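Local coordinates for protein laccase (Uncultured bacterium, PDB 4F7K) that probably oxidises phenolic and related substrates at the expense of molecular oxygen, as a laccase of the multicopper oxidase family, at residues N51-G54 with E55-V59; V209-G213 with M214-D218. All blocks are in the same frame, centred on the assembly; numbering follows the deposited sequence.

How the interactions relate
Each contact is a turn within its own continuous run of chain, and the two lie on opposite sides of the chain's centre, their own centres 33 Å apart and nearest atoms about 17 Å apart, in different cupredoxin-like units. Interaction 1 is a partly buried loop at the periphery, between strands 44-51 and 59-62, which belong to different sheets; the turn is held across its two halves by the side-chain amide of Asn51. Interaction 2 is a buried hairpin joining strands 204-211 and 214-220, neighbours in the same sheet, and its chemistry is mostly backbone to backbone, with the Asp212 carboxylate bound to Arg232 and Arg373. The two share no strand.

Interaction 1. Residues N51-G54 with E55-V59; sequences NQIG and EGSAV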
loop_
_atom_site.group_PDB
_atom_site.type_symbol
_atom_site.label_atom_id
_atom_site.label_comp_id
_atom_site.label_asym_id
_atom_site.label_seq_id
_atom_site.Cartn_x
_atom_site.Cartn_y
_atom_site.Cartn_z
ATOM N N ASN A 51 8.449 -13.304 15.962
ATOM C CA ASN A 51 9.637 -12.477 15.707
ATOM C C ASN A 51 10.940 -13.296 15.682
ATOM O O ASN A 51 11.487 -13.641 16.743
ATOM C CB ASN A 51 9.691 -11.365 16.758
ATOM C CG ASN A 51 10.829 -10.385 16.538
ATOM O OD1 ASN A 51 11.786 -10.655 15.806
ATOM N ND2 ASN A 51 10.746 -9.239 17.215
ATOM N N GLN A 52 11.421 -13.636 14.484
ATOM C CA GLN A 52 12.740 -14.301 14.342
ATOM C C GLN A 52 13.774 -13.386 13.668
ATOM O O GLN A 52 14.594 -13.850 12.876
ATOM C CB GLN A 52 12.652 -15.621 13.555
ATOM C CG GLN A 52 11.684 -16.649 14.144
ATOM C CD GLN A 52 11.746 -18.008 13.440
ATOM O OE1 GLN A 52 12.274 -18.140 12.324
ATOM N NE2 GLN A 52 11.202 -19.023 14.088
ATOM N N ILE A 53 13.742 -12.094 13.968
ATOM C CA ILE A 53 14.649 -11.186 13.276
ATOM C C ILE A 53 15.701 -10.562 14.178
ATOM O O ILE A 53 16.529 -9.767 13.703
ATOM C CB ILE A 53 13.913 -10.067 12.468
ATOM C CG1 ILE A 53 13.243 -9.061 13.409
ATOM C CG2 ILE A 53 12.966 -10.680 11.419
ATOM C CD1 ILE A 53 12.644 -7.854 12.721
ATOM N N GLY A 54 15.669 -10.911 15.465
ATOM C CA GLY A 54 16.733 -10.526 16.377
ATOM C C GLY A 54 16.553 -9.145 16.981
ATOM O O GLY A 54 17.395 -8.711 17.761
ATOM N N GLU A 55 15.456 -8.458 16.649
ATOM C CA GLU A 55 15.204 -7.136 17.220
ATOM C C GLU A 55 13.705 -6.897 17.403
ATOM O O GLU A 55 12.920 -7.637 16.866
ATOM C CB GLU A 55 15.880 -6.025 16.377
ATOM C CG GLU A 55 15.494 -6.013 14.936
ATOM C CD GLU A 55 16.321 -5.062 14.091
ATOM O OE1 GLU A 55 15.726 -4.115 13.527
ATOM O OE2 GLU A 55 17.561 -5.258 13.970
ATOM N N GLY A 56 13.341 -5.916 18.232
ATOM C CA GLY A 56 11.961 -5.517 18.480
ATOM C C GLY A 56 11.214 -5.353 17.162
ATOM O O GLY A 56 11.802 -4.942 16.167
ATOM N N SER A 57 9.933 -5.724 17.137
ATOM C CA SER A 57 9.148 -5.594 15.919
ATOM C C SER A 57 7.664 -5.602 16.229
ATOM O O SER A 57 7.266 -5.801 17.382
ATOM C CB SER A 57 9.467 -6.707 14.932
ATOM O OG SER A 57 8.968 -6.332 13.663
ATOM N N ALA A 58 6.867 -5.351 15.200
ATOM C CA ALA A 58 5.418 -5.413 15.252
ATOM C C ALA A 58 4.938 -5.229 13.823
ATOM O O ALA A 58 5.743 -4.822 12.963
ATOM C CB ALA A 58 4.842 -4.316 16.181
ATOM N N VAL A 59 3.656 -5.546 13.563
ATOM C CA VAL A 59 3.101 -5.494 12.216
ATOM C C VAL A 59 1.928 -4.500 12.101
ATOM O O VAL A 59 1.005 -4.535 12.915
ATOM C CB VAL A 59 2.662 -6.878 11.720
ATOM C CG1 VAL A 59 2.146 -6.782 10.270
ATOM C CG2 VAL A 59 3.853 -7.896 11.772
#
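The chain reverses between Asn51 and Ser57, whose CA atoms lie 6.9 Å apart, without forming strand pairing across the turn. An Asx turn opens the loop: the side-chain OD1 of Asn51 accepts from the backbone N of Ile53 at 3.0 Å, with an N-H...O angle of 167°. Gly54 then takes a positive phi of 86°, a value that glycine adopts easily, and carries the chain round to Glu55. From the same amide, ND2 of Asn51 donates to the carbonyl O of Glu55 at 2.7 Å; the acceptor lies almost in the amide plane, and the bond is nearly straight. In Asn51, CG lies anti to the backbone N (chi1 -176°), which sets the amide across the mouth of the loop and lets OD1 and ND2 make these two bonds at once. ND2 also donates to the carbonyl of Val81, so this buried group is fixed in rotation by three bonds. An alanine here is likely to leave the Ile53 N-H and the Glu55 carbonyl without these mates and the loop less firmly shaped. Ile53 supplies the apolar contact. Its CG1 branch runs on extended to CD1, which touches CG of Glu55 at 4.1 Å, the two side chains lying obliquely to one another. Ile53 also rests on Leu115 and Ala8, while the loop is tied to its surroundings by backbone bonding of Ser57 with Val81. At the far end of the turn, CB of Ser57 sits 3.6 Å from Asn51 ND2 and 4.0 Å from Ile53 CD1.

Interaction 2. Residues V209-G213 with M214-D218; sequences VALDG and MPIVD
Leu211 and Met214 send their side chains to one face of a hairpin, Ala210 and Pro215 to the other, and this alternation sets which groups meet. Leu211 reaches past its paired residue: its CD1 approaches CG2 of Ile216 at 4.4 Å, a loose apolar contact. The Met214 chain bends back over the turn: with CG beside its own backbone N and a second bend at chi2 (-69°), it brings SD to 4.0 Å from Gly213 O, and the side chain also touches His359 and Leu372. On the reverse face the methyl of Ala210 lies against the Met214-Pro215 peptide, CB to Pro215 N being 3.8 Å, while the proline ring puts CD 3.6 Å from Gly213 O. CG1 of Ile216 sits beside the carbonyl of Val209, 3.7 Å from its O. That oxygen accepts from Ile216 N at 3.1 Å and from a water that also donates to Ile216 O, linking the two strands just before the chain turns a corner at 217-218. Leu211 and Met214 form the hydrogen-bonded pair, Leu211 N to Met214 O at 3.0 Å and Met214 N to Leu211 O at 2.8 Å. The Asp212 carboxylate accepts from Arg232 N, its strongest partner, in adjacent strand 232-239, and reaches Arg373 (salt bridge) and Asp374 N beside a different sheet; Asp212 O bonds His359 NE2. Val209 and Ala210 form a classic beta bulge facing Asp234. Positive phi at Asp212 (52°) and Gly213 (79°) marks the type I' turn from Leu211 to Met214, closing an antiparallel hairpin at the edge of a cupredoxin-like sheet.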
loop_
_atom_site.group_PDB
_atom_site.type_symbol
_atom_site.label_atom_id
_atom_site.label_comp_id
_atom_site.label_asym_id
_atom_site.label_seq_id
_atom_site.Cartn_x
_atom_site.Cartn_y
_atom_site.Cartn_z
ATOM N N VAL A 209 -10.589 1.114 -10.893
ATOM C CA VAL A 209 -11.851 0.903 -10.196
ATOM C C VAL A 209 -11.803 1.117 -8.678
ATOM O O VAL A 209 -12.861 1.218 -8.047
ATOM C CB VAL A 209 -12.450 -0.486 -10.508
ATOM C CG1 VAL A 209 -12.739 -0.600 -12.003
ATOM C CG2 VAL A 209 -11.470 -1.615 -10.022
ATOM N N ALA A 210 -10.604 1.178 -8.097
ATOM C CA ALA A 210 -10.443 1.515 -6.669
ATOM C C ALA A 210 -9.117 2.212 -6.363
ATOM O O ALA A 210 -8.134 2.040 -7.084
ATOM C CB ALA A 210 -10.584 0.250 -5.786
ATOM N N LEU A 211 -9.106 3.011 -5.300
ATOM C CA LEU A 211 -7.846 3.542 -4.766
ATOM C C LEU A 211 -7.758 3.272 -3.266
ATOM O O LEU A 211 -8.742 3.481 -2.527
ATOM C CB LEU A 211 -7.673 5.032 -5.063
ATOM C CG LEU A 211 -7.829 5.471 -6.527
ATOM C CD1 LEU A 211 -8.116 6.971 -6.625
ATOM C CD2 LEU A 211 -6.606 5.099 -7.359
ATOM N N ASP A 212 -6.580 2.808 -2.827
ATOM C CA ASP A 212 -6.356 2.523 -1.409
ATOM C C ASP A 212 -7.442 1.610 -0.798
ATOM O O ASP A 212 -7.906 1.813 0.328
ATOM C CB ASP A 212 -6.191 3.815 -0.624
ATOM C CG ASP A 212 -4.934 4.600 -1.038
ATOM O OD1 ASP A 212 -4.169 4.117 -1.895
ATOM O OD2 ASP A 212 -4.711 5.697 -0.494
ATOM N N GLY A 213 -7.841 0.599 -1.548
ATOM C CA GLY A 213 -8.838 -0.343 -1.041
ATOM C C GLY A 213 -10.259 0.177 -1.112
ATOM O O GLY A 213 -11.177 -0.533 -0.735
ATOM N N MET A 214 -10.451 1.394 -1.616
ATOM C CA MET A 214 -11.790 2.024 -1.665
ATOM C C MET A 214 -12.287 2.247 -3.081
ATOM O O MET A 214 -11.721 3.067 -3.805
ATOM C CB MET A 214 -11.841 3.352 -0.898
ATOM C CG MET A 214 -11.586 3.209 0.576
ATOM S SD MET A 214 -12.924 2.352 1.412
ATOM C CE MET A 214 -12.050 1.788 2.868
ATOM N N PRO A 215 -13.343 1.514 -3.471
ATOM C CA PRO A 215 -14.005 1.619 -4.776
ATOM C C PRO A 215 -14.441 3.049 -5.100
ATOM O O PRO A 215 -14.916 3.762 -4.218
ATOM C CB PRO A 215 -15.244 0.732 -4.612
ATOM C CG PRO A 215 -14.875 -0.223 -3.547
ATOM C CD PRO A 215 -14.035 0.566 -2.587
ATOM N N ILE A 216 -14.242 3.455 -6.352
ATOM C CA ILE A 216 -14.665 4.757 -6.820
ATOM C C ILE A 216 -15.965 4.587 -7.597
ATOM O O ILE A 216 -16.170 3.567 -8.271
ATOM C CB ILE A 216 -13.599 5.471 -7.679
ATOM C CG1 ILE A 216 -13.346 4.745 -9.005
ATOM C CG2 ILE A 216 -12.288 5.664 -6.887
ATOM C CD1 ILE A 216 -12.169 5.353 -9.811
ATOM N N VAL A 217 -16.830 5.592 -7.490
ATOM C CA VAL A 217 -18.147 5.561 -8.122
ATOM C C VAL A 217 -18.065 5.367 -9.638
ATOM O O VAL A 217 -18.698 4.452 -10.184
ATOM C CB VAL A 217 -19.024 6.767 -7.702
ATOM C CG1 VAL A 217 -20.293 6.870 -8.569
ATOM C CG2 VAL A 217 -19.409 6.637 -6.227
ATOM N N ASP A 218 -17.276 6.196 -10.311
ATOM C CA ASP A 218 -17.121 6.031 -11.754
ATOM C C ASP A 218 -15.701 5.658 -12.111
ATOM O O ASP A 218 -14.789 6.432 -11.871
ATOM C CB ASP A 218 -17.576 7.275 -12.528
ATOM C CG ASP A 218 -19.047 7.558 -12.347
ATOM O OD1 ASP A 218 -19.881 6.886 -13.002
ATOM O OD2 ASP A 218 -19.368 8.456 -11.541
HETATM O O HOH W 1 -15.422 1.096 -8.605
#